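Local coordinates for uncharacterized protein (PDB 3BPD) that is of unknown function but binds magnesium ions and assembles into a heptamer of small alpha-beta subunits, at residues R8-V13 / K52-G57; L26-L31 / E63-V68. The protein carries 1 engineered substitution. All coordinates share one frame; numbering follows the deposited sequence.

A ferredoxin-like fold, with two helices laid on a four-stranded antiparallel sheet, shows how the two faces of one sheet can take on different work. Interaction 1 pairs the two central strands, and interaction 2 joins the helices above them; their centres lie about 11 Å apart. The leucines and isoleucines of interaction 1 make up the floor on which interaction 2 rests: L9 CD1 meets I65 CD1 at 4.0 Å, and I53 CG2 lies 4.2 Å from L28 CD1. The magnesium ion belongs to interaction 1 alone, held by D12 on the other face of the sheet, and interaction 2 lies away from the metal sites.

Interaction 1. Residues R8-V13 / K52-G57; sequences RLVLDV and KITILG. With MG (magnesium ion), chain Y.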
loop_
_atom_site.group_PDB
_atom_site.type_symbol
_atom_site.label_atom_id
_atom_site.label_comp_id
_atom_site.label_asym_id
_atom_site.label_seq_id
_atom_site.Cartn_x
_atom_site.Cartn_y
_atom_site.Cartn_z
ATOM N N ARG F 8 14.778 0.201 17.684
ATOM C CA ARG F 8 15.140 -0.185 16.327
ATOM C C ARG F 8 16.257 0.691 15.737
ATOM O O ARG F 8 16.293 1.910 15.926
ATOM C CB ARG F 8 13.897 -0.143 15.426
ATOM C CG ARG F 8 14.047 -0.922 14.124
ATOM C CD ARG F 8 12.780 -0.852 13.292
ATOM N NE ARG F 8 12.562 0.490 12.768
ATOM C CZ ARG F 8 11.423 0.908 12.226
ATOM N NH1 ARG F 8 10.391 0.086 12.133
ATOM N NH2 ARG F 8 11.314 2.156 11.797
ATOM N N LEU F 9 17.173 0.051 15.023
ATOM C CA LEU F 9 18.286 0.754 14.400
ATOM C C LEU F 9 18.467 0.299 12.949
ATOM O O LEU F 9 18.310 -0.880 12.622
ATOM C CB LEU F 9 19.591 0.478 15.169
ATOM C CG LEU F 9 19.687 0.948 16.618
ATOM C CD1 LEU F 9 20.856 0.287 17.338
ATOM C CD2 LEU F 9 19.832 2.452 16.620
ATOM N N VAL F 10 18.765 1.239 12.065
ATOM C CA VAL F 10 19.039 0.870 10.689
ATOM C C VAL F 10 20.462 1.365 10.514
ATOM O O VAL F 10 20.722 2.560 10.489
ATOM C CB VAL F 10 18.081 1.547 9.675
ATOM C CG1 VAL F 10 18.572 1.277 8.251
ATOM C CG2 VAL F 10 16.655 1.007 9.856
ATOM N N LEU F 11 21.389 0.429 10.443
ATOM C CA LEU F 11 22.784 0.779 10.312
ATOM C C LEU F 11 23.361 0.576 8.920
ATOM O O LEU F 11 23.169 -0.463 8.300
ATOM C CB LEU F 11 23.596 -0.025 11.324
ATOM C CG LEU F 11 23.091 0.107 12.761
ATOM C CD1 LEU F 11 24.058 -0.566 13.706
ATOM C CD2 LEU F 11 22.939 1.579 13.118
ATOM N N ASP F 12 24.049 1.591 8.417
ATOM C CA ASP F 12 24.697 1.481 7.123
ATOM C C ASP F 12 26.086 0.953 7.445
ATOM O O ASP F 12 26.884 1.645 8.082
ATOM C CB ASP F 12 24.831 2.842 6.455
ATOM C CG ASP F 12 25.734 2.795 5.248
ATOM O OD1 ASP F 12 26.129 3.874 4.764
ATOM O OD2 ASP F 12 26.049 1.672 4.780
ATOM N N VAL F 13 26.377 -0.263 7.005
ATOM C CA VAL F 13 27.667 -0.868 7.290
ATOM C C VAL F 13 28.481 -1.309 6.076
ATOM O O VAL F 13 27.944 -1.855 5.113
ATOM C CB VAL F 13 27.488 -2.078 8.235
ATOM C CG1 VAL F 13 28.787 -2.843 8.372
ATOM C CG2 VAL F 13 27.023 -1.598 9.597
ATOM N N LYS F 52 22.780 -2.973 4.651
ATOM C CA LYS F 52 21.877 -2.240 5.545
ATOM C C LYS F 52 21.409 -3.210 6.645
ATOM O O LYS F 52 20.827 -4.254 6.347
ATOM C CB LYS F 52 20.657 -1.715 4.772
ATOM C CG LYS F 52 20.504 -0.208 4.808
ATOM C CD LYS F 52 21.551 0.473 3.933
ATOM C CE LYS F 52 21.439 1.988 3.974
ATOM N NZ LYS F 52 22.134 2.586 2.800
ATOM N N ILE F 53 21.672 -2.873 7.907
ATOM C CA ILE F 53 21.274 -3.727 9.029
ATOM C C ILE F 53 20.118 -3.127 9.828
ATOM O O ILE F 53 20.193 -1.992 10.292
ATOM C CB ILE F 53 22.443 -3.969 10.015
ATOM C CG1 ILE F 53 23.595 -4.711 9.318
ATOM C CG2 ILE F 53 21.951 -4.780 11.204
ATOM C CD1 ILE F 53 24.864 -4.886 10.185
ATOM N N THR F 54 19.044 -3.894 9.973
ATOM C CA THR F 54 17.888 -3.448 10.727
ATOM C C THR F 54 17.784 -4.364 11.940
ATOM O O THR F 54 17.653 -5.584 11.801
ATOM C CB THR F 54 16.583 -3.560 9.897
ATOM O OG1 THR F 54 16.690 -2.748 8.731
ATOM C CG2 THR F 54 15.377 -3.092 10.706
ATOM N N ILE F 55 17.863 -3.764 13.124
ATOM C CA ILE F 55 17.779 -4.494 14.379
ATOM C C ILE F 55 16.551 -4.073 15.167
ATOM O O ILE F 55 16.333 -2.886 15.428
ATOM C CB ILE F 55 19.005 -4.240 15.250
ATOM C CG1 ILE F 55 20.266 -4.516 14.451
ATOM C CG2 ILE F 55 18.977 -5.145 16.463
ATOM C CD1 ILE F 55 21.517 -4.221 15.212
ATOM N N LEU F 56 15.750 -5.067 15.537
ATOM C CA LEU F 56 14.537 -4.849 16.308
ATOM C C LEU F 56 14.720 -5.466 17.696
ATOM O O LEU F 56 15.414 -6.470 17.847
ATOM C CB LEU F 56 13.341 -5.505 15.606
ATOM C CG LEU F 56 11.991 -5.298 16.300
ATOM C CD1 LEU F 56 11.716 -3.803 16.360
ATOM C CD2 LEU F 56 10.872 -6.034 15.582
ATOM N N GLY F 57 14.102 -4.866 18.707
ATOM C CA GLY F 57 14.210 -5.402 20.054
ATOM C C GLY F 57 13.757 -4.422 21.114
ATOM O O GLY F 57 13.038 -3.465 20.813
HETATM MG MG MG Y . 25.351 5.927 5.138
#
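D12 and K52 face each other near one end of an antiparallel ladder that R8 and L56 close at the other. Between them, L9 with I55 and L11 with I53 are hydrogen-bonded pairs, each with two backbone bonds, such as I53 N to L11 O at 2.9 Å, nearly straight at 174°. V10 and T54 form a non-hydrogen-bonded pair, their side chains side by side and V10 CG2 3.9 Å from T54 OG1.

D12 can be followed outward from the strand. Its CB lies 4.3 Å from K52 CE, on the aliphatic part of the lysine. CG is anti to the backbone N (chi1 169°), which sets it 3.2 Å from the magnesium ion. OD1 binds the metal at 2.2 Å, and S78 OG on strand 75-85 is a second ligand. OD2 remains 4.5 Å from K52 NZ, beyond a salt bridge; that NZ also forms a long, weak ion pair with D80.

On the opposite face, L9, L11, I53 and I55 pack under helix 62-71, and V13 CG2 reaches I53 CD1 at 4.0 Å. R8 directs its guanidinium to E81 and E90, while V92 of a neighbouring subunit packs on R8 and V10. One face is thus wholly apolar; the other mixes V10 and L56 with charged groups, among them a metal-binding carboxylate, which the nearby lysine probably helps to balance electrostatically.

Interaction 2. Residues L26-L31 / E63-V68; sequences LKLSEL and EQIKGV
V68 is the bump around which these two segments close. Its CG1, anti to the backbone N (chi1 -175°), fits into a shallow hollow between K27 CB, 4.0 Å away, and the CD2 methyl of L28. Its CG2 enters on the other branch and meets L31 CD1 at 3.8 Å, so that both methyls of the valine are engaged by the partner segment.

The leucines return the fit. L28 drops CD2 into the groove between I65 and V68, residues almost one helical turn apart: it lies 3.9 Å from I65 CG2 and just as near V68 CB. The leucine crosses I65 at about a right angle and V68 at a slant. L31, in the loop that follows helix 21-29, slides antiparallel past V68 and wedges CD1 between V68 CG2 and I65 CG1, the latter at 3.9 Å. An alanine here would probably leave V68 CG2 and I65 CG1 without their cover from this loop, opening a gap between loop and helix. Q64 also runs past L31 in the opposite direction, its amide lying beside CD2, although the modelled spacing there is doubtful.

The two segments meet through apolar packing, with no polar bond between them. L28 also touches V37 on strand 34-44, K27 leans on M72 just beyond helix 62-71, and I65 reaches L60. The contact joins the end of helix 21-29 and the loop after it to helix 62-71, above the sheet, while L26 and S29 pack on L6 and G85 of a neighbouring subunit.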
loop_
_atom_site.group_PDB
_atom_site.type_symbol
_atom_site.label_atom_id
_atom_site.label_comp_id
_atom_site.label_asym_id
_atom_site.label_seq_id
_atom_site.Cartn_x
_atom_site.Cartn_y
_atom_site.Cartn_z
ATOM N N LEU F 26 23.242 -13.973 12.358
ATOM C CA LEU F 26 23.189 -14.906 13.479
ATOM C C LEU F 26 23.731 -14.306 14.774
ATOM O O LEU F 26 23.035 -14.272 15.788
ATOM C CB LEU F 26 23.959 -16.182 13.146
ATOM C CG LEU F 26 23.324 -17.038 12.047
ATOM C CD1 LEU F 26 24.339 -18.045 11.545
ATOM C CD2 LEU F 26 22.057 -17.736 12.568
ATOM N N LYS F 27 24.969 -13.820 14.734
ATOM C CA LYS F 27 25.587 -13.251 15.920
ATOM C C LYS F 27 24.800 -12.108 16.538
ATOM O O LYS F 27 24.655 -12.044 17.763
ATOM C CB LYS F 27 27.014 -12.799 15.611
ATOM C CG LYS F 27 27.933 -13.948 15.233
ATOM C CD LYS F 27 27.789 -15.097 16.226
ATOM C CE LYS F 27 28.455 -16.361 15.724
ATOM N NZ LYS F 27 28.160 -17.524 16.605
ATOM N N LEU F 28 24.290 -11.206 15.704
ATOM C CA LEU F 28 23.515 -10.079 16.216
ATOM C C LEU F 28 22.198 -10.533 16.795
ATOM O O LEU F 28 21.739 -9.989 17.800
ATOM C CB LEU F 28 23.254 -9.055 15.115
ATOM C CG LEU F 28 24.428 -8.105 14.884
ATOM C CD1 LEU F 28 24.242 -7.332 13.600
ATOM C CD2 LEU F 28 24.540 -7.163 16.070
ATOM N N SER F 29 21.599 -11.538 16.165
ATOM C CA SER F 29 20.311 -12.058 16.615
ATOM C C SER F 29 20.425 -12.792 17.937
ATOM O O SER F 29 19.441 -12.946 18.654
ATOM C CB SER F 29 19.719 -13.016 15.578
ATOM O OG SER F 29 20.417 -14.243 15.571
ATOM N N GLU F 30 21.629 -13.251 18.258
ATOM C CA GLU F 30 21.840 -13.987 19.497
ATOM C C GLU F 30 22.029 -13.071 20.707
ATOM O O GLU F 30 22.031 -13.537 21.852
ATOM C CB GLU F 30 23.021 -14.940 19.329
ATOM C CG GLU F 30 22.756 -16.055 18.321
ATOM C CD GLU F 30 24.018 -16.798 17.914
ATOM O OE1 GLU F 30 23.926 -17.761 17.126
ATOM O OE2 GLU F 30 25.113 -16.422 18.376
ATOM N N LEU F 31 22.174 -11.772 20.450
ATOM C CA LEU F 31 22.312 -10.789 21.519
ATOM C C LEU F 31 21.011 -10.779 22.329
ATOM O O LEU F 31 19.921 -11.050 21.802
ATOM C CB LEU F 31 22.559 -9.395 20.938
ATOM C CG LEU F 31 23.971 -9.011 20.511
ATOM C CD1 LEU F 31 23.934 -7.731 19.686
ATOM C CD2 LEU F 31 24.825 -8.828 21.752
ATOM N N GLU F 63 26.308 0.256 22.041
ATOM C CA GLU F 63 27.714 -0.128 22.111
ATOM C C GLU F 63 27.868 -1.634 21.879
ATOM O O GLU F 63 28.680 -2.069 21.063
ATOM C CB GLU F 63 28.311 0.261 23.472
ATOM C CG GLU F 63 28.356 1.779 23.762
ATOM C CD GLU F 63 29.214 2.592 22.771
ATOM O OE1 GLU F 63 30.393 2.231 22.544
ATOM O OE2 GLU F 63 28.699 3.605 22.238
ATOM N N GLN F 64 27.082 -2.426 22.595
ATOM C CA GLN F 64 27.144 -3.867 22.442
ATOM C C GLN F 64 26.911 -4.271 20.983
ATOM O O GLN F 64 27.632 -5.110 20.448
ATOM C CB GLN F 64 26.107 -4.543 23.341
ATOM C CG GLN F 64 26.162 -6.061 23.294
ATOM C CD GLN F 64 25.045 -6.708 24.086
ATOM O OE1 GLN F 64 23.883 -6.323 23.956
ATOM N NE2 GLN F 64 25.387 -7.705 24.901
ATOM N N ILE F 65 25.906 -3.681 20.341
ATOM C CA ILE F 65 25.616 -3.998 18.948
ATOM C C ILE F 65 26.785 -3.577 18.063
ATOM O O ILE F 65 27.174 -4.303 17.141
ATOM C CB ILE F 65 24.327 -3.300 18.470
ATOM C CG1 ILE F 65 23.115 -3.954 19.140
ATOM C CG2 ILE F 65 24.209 -3.395 16.958
ATOM C CD1 ILE F 65 21.796 -3.270 18.877
ATOM N N LYS F 66 27.348 -2.407 18.354
ATOM C CA LYS F 66 28.484 -1.899 17.595
ATOM C C LYS F 66 29.666 -2.849 17.821
ATOM O O LYS F 66 30.457 -3.129 16.915
ATOM C CB LYS F 66 28.842 -0.483 18.068
ATOM C CG LYS F 66 30.038 0.122 17.349
ATOM C CD LYS F 66 30.429 1.478 17.916
ATOM C CE LYS F 66 31.765 1.929 17.318
ATOM N NZ LYS F 66 32.240 3.283 17.747
ATOM N N GLY F 67 29.762 -3.347 19.047
ATOM C CA GLY F 67 30.830 -4.256 19.381
ATOM C C GLY F 67 30.807 -5.452 18.463
ATOM O O GLY F 67 31.816 -5.760 17.834
ATOM N N VAL F 68 29.651 -6.110 18.368
ATOM C CA VAL F 68 29.510 -7.295 17.535
ATOM C C VAL F 68 29.893 -7.004 16.103
ATOM O O VAL F 68 30.725 -7.707 15.533
ATOM C CB VAL F 68 28.070 -7.842 17.558
ATOM C CG1 VAL F 68 27.997 -9.135 16.769
ATOM C CG2 VAL F 68 27.627 -8.075 18.984
#